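Local coordinates for monomethylamine corrinoid protein 1 (Methanosarcina barkeri, PDB 3EZX) that carries methyl groups on a bound corrinoid between the methyltransferases MtmB and MtbA in methanogenesis from methylamine, at residues Ala185-Asp189 / Lys190-Glu194; Lys163-Met166 / Asp167-Glu171. All coordinates share one frame; numbering follows the deposited sequence.

Overall arrangement
Both contacts are local ones within the Rossmann-like B12-binding domain. Contact 1 (185-194) is the turn from strand 179-183 into helix 189-195. Contact 2 (163-171) lies along helix 161-171, earlier in the chain. Their centres are 16 Å apart, and they meet where Trp191 CH2 packs on Lys163 CB at 3.7 Å. Contact 1 is the one tied to the corrinoid site: Ala185 belongs to the ligand pocket. The side chain of Val187 is about 7 Å from the bound 5-hydroxybenzimidazolylcobamide and about 11 Å from that of His105, the cobalt ligand inferred from relatives. Contact 2 lies away from the annotated sites. The side chain of Leu165 is about 10 Å from the bound 5-hydroxybenzimidazolylcobamide.

Contact 1. Residues Ala185-Asp189 / Lys190-Glu194; sequences APVSD and KWIEE
Ser188 is the N-cap of helix 189-195, and its side chain takes the backbone N-H of Trp191. The bond from Trp191 N to Ser188 OG is 3.2 Å long and nearly straight, at 172°. A chi1 of 60° sets OG between the serine's own N and carbonyl carbon, where it faces the first turn. The carbonyl of the same residue is also used. Ile192 N donates to Ser188 O at 3.2 Å, with the donor tilted 17° from the carbonyl plane. One residue thus receives two N-H groups of the opening turn, one on its hydroxyl and one on its backbone oxygen. Further along, Glu194 N donates to Lys190 O at 3.1 Å, a regular helix bond. The indole N-H of Trp191 is satisfied by Gln162 OE1 of helix 161-171. The loop before the helix follows strand 179-183 of the C-terminal corrinoid-binding domain, a Rossmann-type fold, and contains Ala185 of the corrinoid pocket. Beside the polar cap lies an apolar patch. Met159 touches both Val187 and Trp191 there. Val187 CG1 lies at the edge of the Trp191 ring, near its plane, 4.2 Å from Trp191 CD1. The same methyl meets the end of the Ile192 side chain, with Val187 CG1 3.5 Å from Ile192 CD1.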
ATOM      1  N   ALA A 185      -5.889  -6.695  -0.659  1.00 61.51           N
ATOM      2  CA  ALA A 185      -6.617  -7.258  -1.794  1.00 58.45           C
ATOM      3  C   ALA A 185      -7.369  -8.456  -1.241  1.00 53.52           C
ATOM      4  O   ALA A 185      -8.575  -8.585  -1.439  1.00 59.64           O
ATOM      5  CB  ALA A 185      -5.663  -7.698  -2.908  1.00 63.83           C
ATOM      6  N   PRO A 186      -6.662  -9.362  -0.548  1.00 49.90           N
ATOM      7  CA  PRO A 186      -7.373 -10.515   0.004  1.00 50.32           C
ATOM      8  C   PRO A 186      -8.291 -10.040   1.128  1.00 55.11           C
ATOM      9  O   PRO A 186      -9.109 -10.801   1.645  1.00 60.38           O
ATOM     10  CB  PRO A 186      -6.242 -11.402   0.515  1.00 51.34           C
ATOM     11  CG  PRO A 186      -5.132 -11.096  -0.430  1.00 42.83           C
ATOM     12  CD  PRO A 186      -5.207  -9.591  -0.521  1.00 34.10           C
ATOM     13  N   VAL A 187      -8.137  -8.771   1.500  1.00 55.68           N
ATOM     14  CA  VAL A 187      -8.943  -8.163   2.553  1.00 60.04           C
ATOM     15  C   VAL A 187     -10.270  -7.679   1.982  1.00 67.28           C
ATOM     16  O   VAL A 187     -10.303  -6.841   1.075  1.00 57.29           O
ATOM     17  CB  VAL A 187      -8.215  -6.959   3.192  1.00 63.64           C
ATOM     18  CG1 VAL A 187      -9.106  -6.297   4.231  1.00 57.25           C
ATOM     19  CG2 VAL A 187      -6.921  -7.417   3.828  1.00 54.75           C
ATOM     20  N   SER A 188     -11.360  -8.212   2.525  1.00 71.29           N
ATOM     21  CA  SER A 188     -12.703  -7.859   2.083  1.00 77.13           C
ATOM     22  C   SER A 188     -13.433  -7.057   3.154  1.00 79.64           C
ATOM     23  O   SER A 188     -13.046  -7.074   4.324  1.00 80.75           O
ATOM     24  CB  SER A 188     -13.496  -9.131   1.776  1.00 82.06           C
ATOM     25  OG  SER A 188     -13.592  -9.956   2.927  1.00 66.97           O
ATOM     26  N   ASP A 189     -14.489  -6.354   2.752  1.00 77.44           N
ATOM     27  CA  ASP A 189     -15.276  -5.563   3.688  1.00 73.54           C
ATOM     28  C   ASP A 189     -15.931  -6.487   4.706  1.00 72.68           C
ATOM     29  O   ASP A 189     -16.395  -6.049   5.757  1.00 64.23           O
ATOM     30  CB  ASP A 189     -16.327  -4.746   2.935  1.00 73.46           C
ATOM     31  CG  ASP A 189     -15.812  -3.376   2.537  1.00 80.71           C
ATOM     32  OD1 ASP A 189     -14.586  -3.162   2.629  1.00 88.88           O
ATOM     33  OD2 ASP A 189     -16.621  -2.514   2.133  1.00 77.50           O
ATOM     34  N   LYS A 190     -15.944  -7.776   4.380  1.00 73.30           N
ATOM     35  CA  LYS A 190     -16.510  -8.797   5.250  1.00 80.04           C
ATOM     36  C   LYS A 190     -15.519  -9.089   6.374  1.00 80.70           C
ATOM     37  O   LYS A 190     -15.837  -8.969   7.560  1.00 74.05           O
ATOM     38  CB  LYS A 190     -16.757 -10.090   4.464  1.00 83.76           C
ATOM     39  CG  LYS A 190     -17.547  -9.922   3.176  1.00 91.40           C
ATOM     40  CD  LYS A 190     -17.898 -11.283   2.584  1.00 91.40           C
ATOM     41  CE  LYS A 190     -18.574 -11.161   1.226  1.00 91.40           C
ATOM     42  NZ  LYS A 190     -17.626 -10.712   0.170  1.00 89.82           N
ATOM     43  N   TRP A 191     -14.312  -9.476   5.975  1.00 77.76           N
ATOM     44  CA  TRP A 191     -13.247  -9.812   6.907  1.00 73.05           C
ATOM     45  C   TRP A 191     -12.943  -8.706   7.915  1.00 73.66           C
ATOM     46  O   TRP A 191     -12.548  -8.987   9.047  1.00 73.66           O
ATOM     47  CB  TRP A 191     -11.989 -10.187   6.115  1.00 67.05           C
ATOM     48  CG  TRP A 191     -10.733 -10.270   6.920  1.00 60.91           C
ATOM     49  CD1 TRP A 191      -9.752  -9.327   6.997  1.00 60.35           C
ATOM     50  CD2 TRP A 191     -10.307 -11.363   7.741  1.00 58.36           C
ATOM     51  NE1 TRP A 191      -8.738  -9.764   7.814  1.00 69.39           N
ATOM     52  CE2 TRP A 191      -9.055 -11.009   8.288  1.00 57.05           C
ATOM     53  CE3 TRP A 191     -10.865 -12.604   8.076  1.00 57.30           C
ATOM     54  CZ2 TRP A 191      -8.341 -11.855   9.141  1.00 67.66           C
ATOM     55  CZ3 TRP A 191     -10.156 -13.447   8.928  1.00 64.94           C
ATOM     56  CH2 TRP A 191      -8.908 -13.064   9.452  1.00 64.18           C
ATOM     57  N   ILE A 192     -13.139  -7.455   7.509  1.00 68.29           N
ATOM     58  CA  ILE A 192     -12.877  -6.319   8.388  1.00 67.02           C
ATOM     59  C   ILE A 192     -13.702  -6.363   9.673  1.00 64.41           C
ATOM     60  O   ILE A 192     -13.194  -6.068  10.755  1.00 59.28           O
ATOM     61  CB  ILE A 192     -13.151  -4.981   7.665  1.00 65.17           C
ATOM     62  CG1 ILE A 192     -12.171  -4.807   6.501  1.00 71.78           C
ATOM     63  CG2 ILE A 192     -13.022  -3.821   8.642  1.00 61.93           C
ATOM     64  CD1 ILE A 192     -10.713  -4.729   6.921  1.00 65.31           C
ATOM     65  N   GLU A 193     -14.974  -6.731   9.558  1.00 70.62           N
ATOM     66  CA  GLU A 193     -15.838  -6.800  10.728  1.00 75.19           C
ATOM     67  C   GLU A 193     -15.727  -8.145  11.428  1.00 75.25           C
ATOM     68  O   GLU A 193     -15.917  -8.234  12.641  1.00 76.96           O
ATOM     69  CB  GLU A 193     -17.296  -6.528  10.346  1.00 77.72           C
ATOM     70  CG  GLU A 193     -17.604  -5.061  10.062  1.00 87.32           C
ATOM     71  CD  GLU A 193     -17.161  -4.613   8.681  1.00 91.29           C
ATOM     72  OE1 GLU A 193     -15.998  -4.869   8.308  1.00 91.40           O
ATOM     73  OE2 GLU A 193     -17.981  -3.996   7.969  1.00 91.40           O
ATOM     74  N   GLU A 194     -15.420  -9.188  10.663  1.00 73.44           N
ATOM     75  CA  GLU A 194     -15.280 -10.520  11.235  1.00 73.91           C
ATOM     76  C   GLU A 194     -14.265 -10.432  12.369  1.00 77.17           C
ATOM     77  O   GLU A 194     -14.461 -11.012  13.437  1.00 79.75           O
ATOM     78  CB  GLU A 194     -14.792 -11.512  10.177  1.00 70.56           C
ATOM     79  CG  GLU A 194     -15.015 -12.969  10.548  1.00 72.66           C
ATOM     80  CD  GLU A 194     -14.558 -13.923   9.459  1.00 81.91           C
ATOM     81  OE1 GLU A 194     -14.645 -13.549   8.271  1.00 88.39           O
ATOM     82  OE2 GLU A 194     -14.126 -15.050   9.789  1.00 78.09           O
TER

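Contact 2. Residues Lys163-Met166 / Asp167-Glu171; sequences KDLM and DRLNE
Asp164 and Arg168 are brought together, one helical turn apart, by their side-chain torsions. Asp164 has CG anti to its N (chi1 172°). Arg168 has CG anti to its carbonyl carbon (chi1 -60°), and its chain then bends at chi2 and chi3, which puts NE beside the Asp164 carboxylate and sends NH1 on toward Glu171. The salt bridge between Asp164 OD2 and Arg168 NE is long, at 3.7 Å, with the two flat groups turned 36° apart. At its other end the guanidinium meets Glu171, where Arg168 NH1 is 2.7 Å from Glu171 OE1 in a salt bridge whose hydrogen bond is weak in angle. Asp164 OD1 also has a weak hydrogen bond from Asn132 of helix 132-141. This is an i, i+4, i+7 charge network along helix 161-171, one of the helices of the Rossmann-type domain. An alanine in place of Arg168 is likely to leave the carboxylates of Asp164 and Glu171 without the cation that joins them. Asp164 and Arg168 are also joined through the backbone, Arg168 N donating to Asp164 O at 2.7 Å. The helix face turned to strand 179-183 is apolar. There Met166 SD lies 4.0 Å from Leu169 CD1, and both side chains touch Cys180. Leu165 packs against Phe182 of that strand and Val136 of helix 132-141, while Leu165 CD1 approaches Leu169 CD2 to 4.2 Å.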
ATOM      1  N   LYS A 163      -6.281 -11.155  12.259  1.00 59.03           N
ATOM      2  CA  LYS A 163      -7.277 -11.457  13.273  1.00 55.27           C
ATOM      3  C   LYS A 163      -6.542 -11.477  14.603  1.00 49.63           C
ATOM      4  O   LYS A 163      -6.899 -10.757  15.536  1.00 53.64           O
ATOM      5  CB  LYS A 163      -7.924 -12.820  13.009  1.00 59.11           C
ATOM      6  CG  LYS A 163      -9.066 -13.147  13.962  1.00 65.95           C
ATOM      7  CD  LYS A 163      -9.761 -14.449  13.599  1.00 72.20           C
ATOM      8  CE  LYS A 163     -10.914 -14.737  14.553  1.00 81.20           C
ATOM      9  NZ  LYS A 163     -11.654 -15.981  14.194  1.00 90.31           N
ATOM     10  N   ASP A 164      -5.504 -12.304  14.669  1.00 49.30           N
ATOM     11  CA  ASP A 164      -4.688 -12.429  15.867  1.00 50.24           C
ATOM     12  C   ASP A 164      -4.273 -11.050  16.367  1.00 47.39           C
ATOM     13  O   ASP A 164      -4.379 -10.757  17.555  1.00 49.43           O
ATOM     14  CB  ASP A 164      -3.447 -13.277  15.566  1.00 63.77           C
ATOM     15  CG  ASP A 164      -2.448 -13.289  16.715  1.00 74.83           C
ATOM     16  OD1 ASP A 164      -1.852 -12.230  17.010  1.00 84.73           O
ATOM     17  OD2 ASP A 164      -2.257 -14.362  17.324  1.00 76.70           O
ATOM     18  N   LEU A 165      -3.802 -10.204  15.459  1.00 42.74           N
ATOM     19  CA  LEU A 165      -3.383  -8.861  15.833  1.00 42.81           C
ATOM     20  C   LEU A 165      -4.508  -8.163  16.596  1.00 52.83           C
ATOM     21  O   LEU A 165      -4.316  -7.720  17.732  1.00 56.72           O
ATOM     22  CB  LEU A 165      -3.002  -8.064  14.582  1.00 32.88           C
ATOM     23  CG  LEU A 165      -2.580  -6.596  14.713  1.00 26.86           C
ATOM     24  CD1 LEU A 165      -1.525  -6.426  15.801  1.00 16.81           C
ATOM     25  CD2 LEU A 165      -2.048  -6.118  13.365  1.00 27.14           C
ATOM     26  N   MET A 166      -5.682  -8.071  15.980  1.00 55.84           N
ATOM     27  CA  MET A 166      -6.817  -7.432  16.633  1.00 59.75           C
ATOM     28  C   MET A 166      -7.090  -8.087  17.984  1.00 58.85           C
ATOM     29  O   MET A 166      -7.350  -7.397  18.972  1.00 56.21           O
ATOM     30  CB  MET A 166      -8.067  -7.510  15.749  1.00 48.51           C
ATOM     31  CG  MET A 166      -8.009  -6.603  14.538  1.00 48.24           C
ATOM     32  SD  MET A 166      -7.558  -4.911  14.984  1.00 69.36           S
ATOM     33  CE  MET A 166      -9.143  -4.104  14.970  1.00 72.74           C
ATOM     34  N   ASP A 167      -7.021  -9.413  18.030  1.00 49.59           N
ATOM     35  CA  ASP A 167      -7.260 -10.118  19.281  1.00 59.76           C
ATOM     36  C   ASP A 167      -6.212  -9.765  20.334  1.00 59.80           C
ATOM     37  O   ASP A 167      -6.527  -9.681  21.522  1.00 61.92           O
ATOM     38  CB  ASP A 167      -7.271 -11.636  19.062  1.00 66.64           C
ATOM     39  CG  ASP A 167      -8.416 -12.094  18.178  1.00 82.34           C
ATOM     40  OD1 ASP A 167      -9.529 -11.536  18.302  1.00 81.91           O
ATOM     41  OD2 ASP A 167      -8.208 -13.023  17.368  1.00 91.40           O
ATOM     42  N   ARG A 168      -4.970  -9.551  19.905  1.00 56.46           N
ATOM     43  CA  ARG A 168      -3.898  -9.216  20.838  1.00 56.77           C
ATOM     44  C   ARG A 168      -3.985  -7.778  21.322  1.00 54.92           C
ATOM     45  O   ARG A 168      -3.494  -7.455  22.400  1.00 60.26           O
ATOM     46  CB  ARG A 168      -2.523  -9.462  20.204  1.00 60.75           C
ATOM     47  CG  ARG A 168      -2.274 -10.903  19.780  1.00 68.01           C
ATOM     48  CD  ARG A 168      -2.651 -11.890  20.880  1.00 88.53           C
ATOM     49  NE  ARG A 168      -3.605 -12.894  20.404  1.00 91.40           N
ATOM     50  CZ  ARG A 168      -4.200 -13.797  21.181  1.00 91.40           C
ATOM     51  NH1 ARG A 168      -3.946 -13.829  22.484  1.00 91.40           N
ATOM     52  NH2 ARG A 168      -5.052 -14.669  20.654  1.00 91.40           N
ATOM     53  N   LEU A 169      -4.605  -6.914  20.527  1.00 54.35           N
ATOM     54  CA  LEU A 169      -4.744  -5.517  20.917  1.00 58.07           C
ATOM     55  C   LEU A 169      -5.752  -5.410  22.052  1.00 61.61           C
ATOM     56  O   LEU A 169      -5.659  -4.516  22.894  1.00 57.82           O
ATOM     57  CB  LEU A 169      -5.205  -4.662  19.732  1.00 53.89           C
ATOM     58  CG  LEU A 169      -4.265  -4.528  18.533  1.00 57.92           C
ATOM     59  CD1 LEU A 169      -4.849  -3.526  17.549  1.00 60.53           C
ATOM     60  CD2 LEU A 169      -2.889  -4.068  18.998  1.00 67.97           C
ATOM     61  N   ASN A 170      -6.714  -6.328  22.065  1.00 62.75           N
ATOM     62  CA  ASN A 170      -7.743  -6.352  23.098  1.00 69.15           C
ATOM     63  C   ASN A 170      -7.215  -6.996  24.375  1.00 68.03           C
ATOM     64  O   ASN A 170      -7.448  -6.489  25.471  1.00 67.61           O
ATOM     65  CB  ASN A 170      -8.975  -7.097  22.584  1.00 72.99           C
ATOM     66  CG  ASN A 170      -9.774  -6.274  21.591  1.00 79.80           C
ATOM     67  OD1 ASN A 170      -9.208  -5.504  20.818  1.00 87.66           O
ATOM     68  ND2 ASN A 170     -11.091  -6.439  21.602  1.00 76.11           N
ATOM     69  N   GLU A 171      -6.499  -8.107  24.229  1.00 70.89           N
ATOM     70  CA  GLU A 171      -5.920  -8.801  25.375  1.00 68.83           C
ATOM     71  C   GLU A 171      -5.052  -7.821  26.154  1.00 69.31           C
ATOM     72  O   GLU A 171      -4.822  -7.990  27.351  1.00 72.38           O
ATOM     73  CB  GLU A 171      -5.050  -9.968  24.908  1.00 76.23           C
ATOM     74  CG  GLU A 171      -4.261 -10.627  26.030  1.00 83.18           C
ATOM     75  CD  GLU A 171      -3.136 -11.506  25.520  1.00 91.40           C
ATOM     76  OE1 GLU A 171      -3.419 -12.498  24.815  1.00 90.77           O
ATOM     77  OE2 GLU A 171      -1.963 -11.200  25.828  1.00 91.40           O
TER